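Local coordinates for protein leucine aminopeptidase 1 (Caenorhabditis elegans, PDB 2HC9) that releases N-terminal amino acids, preferably leucine, from peptides using two zinc ions per subunit, and probably acts as a digestive enzyme, at residues 3-8 against 145-150; 11-16 against 108-113; 365-370 against 459-464. The protein carries 1 engineered substitution. All blocks are in the same frame, centred on the assembly; numbering follows the deposited sequence.

Contact 1 of 3, residues 3-8 against 145-150; sequences QVLVRN and NVNIDV. With GOL (glycerol), chain P.
Residues 3-8 and 145-150 pair as neighbouring parallel strands at one border of the mixed sheet in the N-terminal domain, whose family belongs to the macro clan; 3-8 is the outermost strand there within this chain. The register runs straight from Gln3 opposite Asn145 to Asn8 opposite Val150, with a twist of 23° between the strand directions. Five backbone bonds close the ladder, from Val146 N to Gln3 O (2.8 Å) at one end to Val150 N to Arg7 O (2.9 Å) at the other.

On one face the contact is aliphatic. CG1 of Val4 meets CD1 of Ile148 at 3.8 Å, and CG1 of Val6 lies 3.9 Å from CG2 of Val150. Helix 157-178 packs on Val4 and Val6, while helix 120-128 covers Val6, Ile148 and Val150, which buries these last three.

The opposite face carries Leu5 but is otherwise polar, and centres on Arg7. Its chain bends at chi3 (-62°), which turns NE toward the neighbouring strand, and the guanidinium grips Asp149 side-on: NE bonds OD1 at 2.8 Å, and NH2 bonds OD2 at 3.0 Å through that oxygen's syn lone pair. OD2 also accepts bonds from His110 NE2 and Gln11 N, so three donors converge on one buried oxygen, which probably favours the charged carboxylate. NH1 is hydrogen-bonded to Ala12 O and has a further, weak bond to O2 of a glycerol probably left from crystallisation.

Beside the salt bridge the Asn147 amide stacks on the guanidinium, the two planes 19° apart. Its OD1 stands over the centre of the guanidinium, 3.4 Å from Arg7 CZ, and also touches Leu5 CD2 at 3.6 Å.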
loop_
_atom_site.group_PDB
_atom_site.type_symbol
_atom_site.label_atom_id
_atom_site.label_comp_id
_atom_site.label_asym_id
_atom_site.label_seq_id
_atom_site.Cartn_x
_atom_site.Cartn_y
_atom_site.Cartn_z
ATOM N N GLN A 3 -20.546 27.857 -32.572
ATOM C CA GLN A 3 -20.450 27.300 -33.911
ATOM C C GLN A 3 -19.077 27.568 -34.507
ATOM O O GLN A 3 -18.519 28.664 -34.358
ATOM C CB GLN A 3 -21.520 27.906 -34.821
ATOM C CG GLN A 3 -22.931 27.750 -34.287
ATOM C CD GLN A 3 -23.419 26.334 -34.387
ATOM O OE1 GLN A 3 -23.431 25.752 -35.467
ATOM N NE2 GLN A 3 -23.819 25.759 -33.256
ATOM N N VAL A 4 -18.552 26.565 -35.206
ATOM C CA VAL A 4 -17.224 26.656 -35.805
ATOM C C VAL A 4 -17.337 26.478 -37.316
ATOM O O VAL A 4 -17.840 25.476 -37.794
ATOM C CB VAL A 4 -16.238 25.611 -35.200
ATOM C CG1 VAL A 4 -14.913 25.627 -35.961
ATOM C CG2 VAL A 4 -15.992 25.898 -33.738
ATOM N N LEU A 5 -16.901 27.486 -38.064
ATOM C CA LEU A 5 -16.910 27.406 -39.526
ATOM C C LEU A 5 -15.481 27.579 -39.988
ATOM O O LEU A 5 -14.768 28.462 -39.497
ATOM C CB LEU A 5 -17.751 28.561 -40.127
ATOM C CG LEU A 5 -17.777 28.593 -41.667
ATOM C CD1 LEU A 5 -18.540 27.373 -42.216
ATOM C CD2 LEU A 5 -18.443 29.899 -42.161
ATOM N N VAL A 6 -15.068 26.737 -40.919
ATOM C CA VAL A 6 -13.757 26.839 -41.518
ATOM C C VAL A 6 -13.951 27.436 -42.921
ATOM O O VAL A 6 -14.783 26.947 -43.702
ATOM C CB VAL A 6 -13.059 25.451 -41.627
ATOM C CG1 VAL A 6 -11.661 25.603 -42.255
ATOM C CG2 VAL A 6 -12.967 24.783 -40.242
ATOM N N ARG A 7 -13.197 28.492 -43.219
ATOM C CA ARG A 7 -13.292 29.145 -44.540
ATOM C C ARG A 7 -11.971 29.155 -45.271
ATOM O O ARG A 7 -10.888 29.181 -44.674
ATOM C CB ARG A 7 -13.791 30.590 -44.396
ATOM C CG ARG A 7 -15.170 30.702 -43.733
ATOM C CD ARG A 7 -15.718 32.134 -43.676
ATOM N NE ARG A 7 -14.895 33.046 -42.888
ATOM C CZ ARG A 7 -15.325 34.230 -42.449
ATOM N NH1 ARG A 7 -16.565 34.628 -42.731
ATOM N NH2 ARG A 7 -14.521 35.031 -41.766
ATOM N N ASN A 8 -12.084 29.190 -46.593
ATOM C CA ASN A 8 -10.945 29.211 -47.483
ATOM C C ASN A 8 -10.599 30.674 -47.746
ATOM O O ASN A 8 -11.193 31.287 -48.626
ATOM C CB ASN A 8 -11.395 28.521 -48.773
ATOM C CG ASN A 8 -10.303 28.410 -49.808
ATOM O OD1 ASN A 8 -9.109 28.608 -49.529
ATOM N ND2 ASN A 8 -10.714 28.069 -51.036
ATOM N N ASN A 145 -19.328 32.725 -32.057
ATOM C CA ASN A 145 -19.264 32.457 -33.473
ATOM C C ASN A 145 -17.785 32.368 -33.827
ATOM O O ASN A 145 -17.059 33.365 -33.730
ATOM C CB ASN A 145 -19.980 33.595 -34.227
ATOM C CG ASN A 145 -19.641 33.640 -35.701
ATOM O OD1 ASN A 145 -19.808 32.663 -36.427
ATOM N ND2 ASN A 145 -19.163 34.794 -36.154
ATOM N N VAL A 146 -17.330 31.168 -34.195
ATOM C CA VAL A 146 -15.911 30.962 -34.533
ATOM C C VAL A 146 -15.733 30.822 -36.042
ATOM O O VAL A 146 -16.416 30.023 -36.684
ATOM C CB VAL A 146 -15.310 29.735 -33.803
ATOM C CG1 VAL A 146 -13.842 29.520 -34.185
ATOM C CG2 VAL A 146 -15.499 29.876 -32.276
ATOM N N ASN A 147 -14.835 31.629 -36.604
ATOM C CA ASN A 147 -14.407 31.456 -37.992
ATOM C C ASN A 147 -12.913 31.130 -38.018
ATOM O O ASN A 147 -12.096 31.933 -37.563
ATOM C CB ASN A 147 -14.654 32.731 -38.805
ATOM C CG ASN A 147 -16.132 32.924 -39.124
ATOM O OD1 ASN A 147 -16.700 32.246 -39.986
ATOM N ND2 ASN A 147 -16.757 33.829 -38.403
ATOM N N ILE A 148 -12.575 29.952 -38.532
ATOM C CA ILE A 148 -11.187 29.603 -38.831
ATOM C C ILE A 148 -10.925 29.857 -40.313
ATOM O O ILE A 148 -11.338 29.081 -41.189
ATOM C CB ILE A 148 -10.865 28.106 -38.468
ATOM C CG1 ILE A 148 -11.340 27.803 -37.019
ATOM C CG2 ILE A 148 -9.364 27.814 -38.695
ATOM C CD1 ILE A 148 -11.271 26.339 -36.631
ATOM N N ASP A 149 -10.221 30.951 -40.572
ATOM C CA ASP A 149 -9.864 31.365 -41.931
ATOM C C ASP A 149 -8.476 30.875 -42.305
ATOM O O ASP A 149 -7.454 31.327 -41.773
ATOM C CB ASP A 149 -9.962 32.894 -42.063
ATOM C CG ASP A 149 -11.410 33.389 -42.017
ATOM O OD1 ASP A 149 -12.348 32.548 -41.945
ATOM O OD2 ASP A 149 -11.604 34.615 -42.055
ATOM N N VAL A 150 -8.457 29.936 -43.237
ATOM C CA VAL A 150 -7.226 29.293 -43.607
ATOM C C VAL A 150 -6.661 30.069 -44.792
ATOM O O VAL A 150 -7.357 30.272 -45.795
ATOM C CB VAL A 150 -7.455 27.834 -44.020
ATOM C CG1 VAL A 150 -6.130 27.192 -44.399
ATOM C CG2 VAL A 150 -8.145 27.041 -42.894
HETATM C C1 GOL P . -19.342 35.494 -39.350
HETATM O O1 GOL P . -19.159 36.102 -38.089
HETATM C C2 GOL P . -19.839 36.496 -40.376
HETATM O O2 GOL P . -19.090 36.378 -41.562
HETATM C C3 GOL P . -21.324 36.295 -40.604
HETATM O O3 GOL P . -22.060 37.132 -39.749
HETATM O O HOH W 1 -7.067 29.932 -48.366
#

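Contact 2 of 3, residues 11-16 against 108-113; sequences QAVGDG and NVHFVL
Val13 rests on the imidazole of His110, where the loop 11-16 folds over strand 108-113; this is the tight part of the contact. Val13 CG1, placed anti to its own carbonyl carbon (chi1 -55°), stands above the middle of the ring, 3.5 Å from the His110 centroid and 9° off the ring normal, a clear CH-pi contact. Further along the ring, CE1 of His110 comes within 3.3 Å of Gln11 O. His110 NE2 is bonded to Asp149 OD2 on the neighbouring strand, and this bond would limit rotation of the imidazole under the valine. An alanine in place of His110 would probably leave Val13 CG1 over a gap and take from Asp149 OD2 one of its donors.

Past Val13 the loop slackens toward solvent. Gly14, Asp15 and Gly16 are exposed, and the Asp15 side chain starts off away from the strand. What remains against the strand is backbone: the carbonyls of these three residues gather near the side-chain amide of Asn108. At Gly16 the backbone angles would jam any CB against Asp15 O, so glycine is what this bend requires.

The loop is the connection from strand 3-8 to strand 18-25, and it passes over one face of the parallel part of the N-terminal sheet, in a domain assigned by family to the macro clan.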
loop_
_atom_site.group_PDB
_atom_site.type_symbol
_atom_site.label_atom_id
_atom_site.label_comp_id
_atom_site.label_asym_id
_atom_site.label_seq_id
_atom_site.Cartn_x
_atom_site.Cartn_y
_atom_site.Cartn_z
ATOM N N GLN A 11 -11.802 36.378 -44.437
ATOM C CA GLN A 11 -13.018 37.102 -44.764
ATOM C C GLN A 11 -13.474 37.855 -43.538
ATOM O O GLN A 11 -12.942 37.629 -42.454
ATOM C CB GLN A 11 -14.067 36.100 -45.242
ATOM C CG GLN A 11 -13.582 35.390 -46.491
ATOM C CD GLN A 11 -14.358 34.162 -46.788
ATOM O OE1 GLN A 11 -15.579 34.213 -46.808
ATOM N NE2 GLN A 11 -13.659 33.032 -47.028
ATOM N N ALA A 12 -14.437 38.762 -43.700
ATOM C CA ALA A 12 -14.949 39.532 -42.555
ATOM C C ALA A 12 -15.731 38.602 -41.631
ATOM O O ALA A 12 -16.253 37.569 -42.070
ATOM C CB ALA A 12 -15.851 40.688 -43.023
ATOM N N VAL A 13 -15.812 38.970 -40.358
ATOM C CA VAL A 13 -16.683 38.254 -39.434
ATOM C C VAL A 13 -17.874 39.133 -39.078
ATOM O O VAL A 13 -17.957 40.276 -39.518
ATOM C CB VAL A 13 -15.914 37.721 -38.186
ATOM C CG1 VAL A 13 -14.738 36.848 -38.653
ATOM C CG2 VAL A 13 -15.395 38.873 -37.340
ATOM N N GLY A 14 -18.801 38.609 -38.294
ATOM C CA GLY A 14 -19.981 39.401 -37.903
ATOM C C GLY A 14 -19.684 40.705 -37.177
ATOM O O GLY A 14 -18.549 40.959 -36.731
ATOM N N ASP A 15 -20.714 41.540 -37.062
ATOM C CA ASP A 15 -20.803 42.537 -36.003
ATOM C C ASP A 15 -20.546 41.875 -34.650
ATOM O O ASP A 15 -20.792 40.674 -34.473
ATOM C CB ASP A 15 -22.210 43.155 -35.990
ATOM C CG ASP A 15 -22.469 44.057 -37.183
ATOM O OD1 ASP A 15 -21.519 44.724 -37.653
ATOM O OD2 ASP A 15 -23.629 44.105 -37.647
ATOM N N GLY A 16 -20.063 42.654 -33.697
ATOM C CA GLY A 16 -19.951 42.168 -32.330
ATOM C C GLY A 16 -18.491 42.075 -31.932
ATOM O O GLY A 16 -17.613 41.965 -32.796
ATOM N N ASN A 108 -17.502 36.974 -31.244
ATOM C CA ASN A 108 -16.810 36.297 -32.350
ATOM C C ASN A 108 -15.375 35.943 -31.962
ATOM O O ASN A 108 -14.657 36.760 -31.364
ATOM C CB ASN A 108 -16.739 37.211 -33.584
ATOM C CG ASN A 108 -18.090 37.795 -33.959
ATOM O OD1 ASN A 108 -18.252 39.015 -34.051
ATOM N ND2 ASN A 108 -19.058 36.932 -34.187
ATOM N N VAL A 109 -14.940 34.739 -32.328
ATOM C CA VAL A 109 -13.500 34.441 -32.360
ATOM C C VAL A 109 -13.043 34.220 -33.789
ATOM O O VAL A 109 -13.560 33.361 -34.498
ATOM C CB VAL A 109 -13.115 33.244 -31.494
ATOM C CG1 VAL A 109 -11.571 33.150 -31.394
ATOM C CG2 VAL A 109 -13.725 33.422 -30.113
ATOM N N HIS A 110 -12.078 35.021 -34.208
ATOM C CA HIS A 110 -11.589 34.952 -35.565
ATOM C C HIS A 110 -10.159 34.378 -35.556
ATOM O O HIS A 110 -9.243 35.009 -34.993
ATOM C CB HIS A 110 -11.591 36.367 -36.167
ATOM C CG HIS A 110 -11.415 36.391 -37.659
ATOM N ND1 HIS A 110 -11.284 37.566 -38.369
ATOM C CD2 HIS A 110 -11.366 35.392 -38.574
ATOM C CE1 HIS A 110 -11.157 37.288 -39.658
ATOM N NE2 HIS A 110 -11.199 35.978 -39.809
ATOM N N PHE A 111 -9.984 33.199 -36.152
ATOM C CA PHE A 111 -8.630 32.647 -36.383
ATOM C C PHE A 111 -8.172 32.977 -37.781
ATOM O O PHE A 111 -8.887 32.726 -38.759
ATOM C CB PHE A 111 -8.559 31.121 -36.182
ATOM C CG PHE A 111 -8.802 30.708 -34.756
ATOM C CD1 PHE A 111 -7.731 30.477 -33.895
ATOM C CD2 PHE A 111 -10.108 30.638 -34.262
ATOM C CE1 PHE A 111 -7.962 30.157 -32.551
ATOM C CE2 PHE A 111 -10.357 30.313 -32.927
ATOM C CZ PHE A 111 -9.288 30.066 -32.063
ATOM N N VAL A 112 -6.958 33.497 -37.856
ATOM C CA VAL A 112 -6.239 33.560 -39.124
ATOM C C VAL A 112 -5.124 32.515 -39.075
ATOM O O VAL A 112 -4.123 32.679 -38.361
ATOM C CB VAL A 112 -5.648 34.944 -39.392
ATOM C CG1 VAL A 112 -4.882 34.909 -40.731
ATOM C CG2 VAL A 112 -6.781 36.003 -39.453
ATOM N N LEU A 113 -5.330 31.459 -39.832
ATOM C CA LEU A 113 -4.418 30.304 -39.839
ATOM C C LEU A 113 -3.546 30.316 -41.092
ATOM O O LEU A 113 -4.014 29.990 -42.190
ATOM C CB LEU A 113 -5.216 28.995 -39.746
ATOM C CG LEU A 113 -4.417 27.671 -39.858
ATOM C CD1 LEU A 113 -3.390 27.551 -38.716
ATOM C CD2 LEU A 113 -5.373 26.486 -39.821
#

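Contact 3 of 3, residues 365-370 against 459-464; sequences GAQAWL and AAPAEV
Gln367, on the short, weakly bonded helix 367-371, reaches across to Ala460 at the head of a type I beta turn, Ala460 to Glu463. Both elements belong to the catalytic domain of the zinc exopeptidase clan, and the turn follows strand 452-457 of its central sheet. The zinc site is close by: a zinc ion lies about 8 Å from the Ala459 side chain.

Among the polar interactions, one bond joins the segments. Ala460 N donates to Gln367 OE1 at 2.9 Å with an N-H...O angle of 163°. The glutamine gets there with CG anti to its backbone N and a bend at chi2 (-83°), which swings CD toward the turn. The other end of the amide is held as well, because NE2 gives bonds to Ser371 OG and Gly372 O; this buried side chain therefore links the residues that follow its segment, Ser371 and Gly372, to the turn, and its amide is pinned from both ends. Within the turn, Glu463 N bonds Ala460 O at 3.2 Å. Glu463 OE2 forms a salt bridge with Arg274, the residue just before the zinc ligand Asp275.

Van der Waals contacts flank the bonded oxygen on the side of the turn. Gln367 OE1 lies 3.4 Å from Ala460 CB and 3.7 Å from Ala459 CB. The proline meets the glutamine tip to tip, with Pro461 CD 3.6 Å from OE1 and 3.9 Å from NE2 of Gln367.

On the far side of the helix the packing passes to a second subunit, whose Trp369 lies against Ala366 and Leu370. Facing the turn, the purely apolar touch is small: Ala368 CB lies 4.3 Å from Ala460 CB, and Arg373 packs on both methyls.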
loop_
_atom_site.group_PDB
_atom_site.type_symbol
_atom_site.label_atom_id
_atom_site.label_comp_id
_atom_site.label_asym_id
_atom_site.label_seq_id
_atom_site.Cartn_x
_atom_site.Cartn_y
_atom_site.Cartn_z
ATOM N N GLY A 365 -4.457 1.372 -18.995
ATOM C CA GLY A 365 -3.486 2.264 -18.380
ATOM C C GLY A 365 -2.054 1.979 -18.830
ATOM O O GLY A 365 -1.235 2.905 -18.940
ATOM N N ALA A 366 -1.764 0.703 -19.124
ATOM C CA ALA A 366 -0.436 0.296 -19.613
ATOM C C ALA A 366 -0.043 0.957 -20.934
ATOM O O ALA A 366 1.151 1.104 -21.219
ATOM C CB ALA A 366 -0.372 -1.203 -19.755
ATOM N N GLN A 367 -1.036 1.359 -21.737
ATOM C CA GLN A 367 -0.753 1.977 -23.051
ATOM C C GLN A 367 0.222 3.182 -22.965
ATOM O O GLN A 367 1.107 3.306 -23.795
ATOM C CB GLN A 367 -2.077 2.294 -23.795
ATOM C CG GLN A 367 -1.937 3.193 -25.049
ATOM C CD GLN A 367 -1.883 4.670 -24.674
ATOM O OE1 GLN A 367 -2.744 5.167 -23.937
ATOM N NE2 GLN A 367 -0.855 5.366 -25.146
ATOM N N ALA A 368 0.064 4.037 -21.945
ATOM C CA ALA A 368 0.935 5.210 -21.740
ATOM C C ALA A 368 2.410 4.799 -21.529
ATOM O O ALA A 368 3.331 5.561 -21.854
ATOM C CB ALA A 368 0.444 6.029 -20.554
ATOM N N TRP A 369 2.629 3.604 -20.967
ATOM C CA TRP A 369 4.014 3.120 -20.757
ATOM C C TRP A 369 4.638 2.577 -22.052
ATOM O O TRP A 369 5.853 2.381 -22.144
ATOM C CB TRP A 369 4.060 2.071 -19.630
ATOM C CG TRP A 369 3.652 2.636 -18.282
ATOM C CD1 TRP A 369 2.458 3.257 -17.967
ATOM C CD2 TRP A 369 4.418 2.619 -17.077
ATOM N NE1 TRP A 369 2.458 3.634 -16.645
ATOM C CE2 TRP A 369 3.650 3.257 -16.078
ATOM C CE3 TRP A 369 5.670 2.128 -16.743
ATOM C CZ2 TRP A 369 4.099 3.400 -14.767
ATOM C CZ3 TRP A 369 6.128 2.288 -15.434
ATOM C CH2 TRP A 369 5.343 2.918 -14.467
ATOM N N LEU A 370 3.800 2.323 -23.047
ATOM C CA LEU A 370 4.277 1.856 -24.332
ATOM C C LEU A 370 4.484 3.019 -25.311
ATOM O O LEU A 370 5.566 3.167 -25.902
ATOM C CB LEU A 370 3.319 0.799 -24.894
ATOM C CG LEU A 370 3.796 -0.008 -26.118
ATOM C CD1 LEU A 370 3.061 -1.370 -26.147
ATOM C CD2 LEU A 370 3.497 0.773 -27.421
ATOM N N ALA A 459 -6.177 5.128 -24.793
ATOM C CA ALA A 459 -6.537 5.536 -23.430
ATOM C C ALA A 459 -6.008 6.922 -23.075
ATOM O O ALA A 459 -6.762 7.790 -22.619
ATOM C CB ALA A 459 -6.039 4.490 -22.430
ATOM N N ALA A 460 -4.711 7.143 -23.259
ATOM C CA ALA A 460 -4.127 8.441 -22.884
ATOM C C ALA A 460 -4.340 9.548 -23.933
ATOM O O ALA A 460 -4.678 10.676 -23.555
ATOM C CB ALA A 460 -2.616 8.293 -22.514
ATOM N N PRO A 461 -4.078 9.270 -25.240
ATOM C CA PRO A 461 -4.263 10.387 -26.210
ATOM C C PRO A 461 -5.682 10.895 -26.388
ATOM O O PRO A 461 -5.866 11.966 -26.976
ATOM C CB PRO A 461 -3.753 9.827 -27.552
ATOM C CG PRO A 461 -3.630 8.366 -27.369
ATOM C CD PRO A 461 -3.510 8.071 -25.881
ATOM N N ALA A 462 -6.664 10.143 -25.889
ATOM C CA ALA A 462 -8.073 10.569 -25.943
ATOM C C ALA A 462 -8.390 11.722 -24.999
ATOM O O ALA A 462 -9.499 12.252 -25.044
ATOM C CB ALA A 462 -9.014 9.388 -25.649
ATOM N N GLU A 463 -7.442 12.113 -24.143
ATOM C CA GLU A 463 -7.723 13.161 -23.166
ATOM C C GLU A 463 -6.498 13.990 -22.846
ATOM O O GLU A 463 -5.379 13.481 -22.905
ATOM C CB GLU A 463 -8.278 12.538 -21.891
ATOM C CG GLU A 463 -7.330 11.548 -21.211
ATOM C CD GLU A 463 -7.973 10.990 -19.953
ATOM O OE1 GLU A 463 -8.925 10.214 -20.077
ATOM O OE2 GLU A 463 -7.565 11.371 -18.856
ATOM N N VAL A 464 -6.696 15.272 -22.524
ATOM C CA VAL A 464 -5.641 16.089 -21.909
ATOM C C VAL A 464 -6.297 16.850 -20.761
ATOM O O VAL A 464 -7.304 17.536 -20.961
ATOM C CB VAL A 464 -5.058 17.139 -22.903
ATOM C CG1 VAL A 464 -4.091 18.085 -22.191
ATOM C CG2 VAL A 464 -4.360 16.467 -24.064
#

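Overall arrangement
From the N terminus, the chain lays down strand 3-8, runs through the loop 11-16 into strand 18-25, and later returns as strand 108-113, closing contact 2. Strand 145-150 then closes contact 1, so contact 2 is nested inside the larger loop of contact 1. The two adjoin, since 108-114 and 145-151 are neighbours in the same sheet, and together they tie the edge strand and the loop after it to the inner strands of the N-terminal sheet. Contact 3 comes in series, within the catalytic domain, where 459-464 comes back to 365-370. It lies across the chain's centre from contact 1; its nearest atoms are about 17 Å from contact 1 and about 16 Å from contact 2.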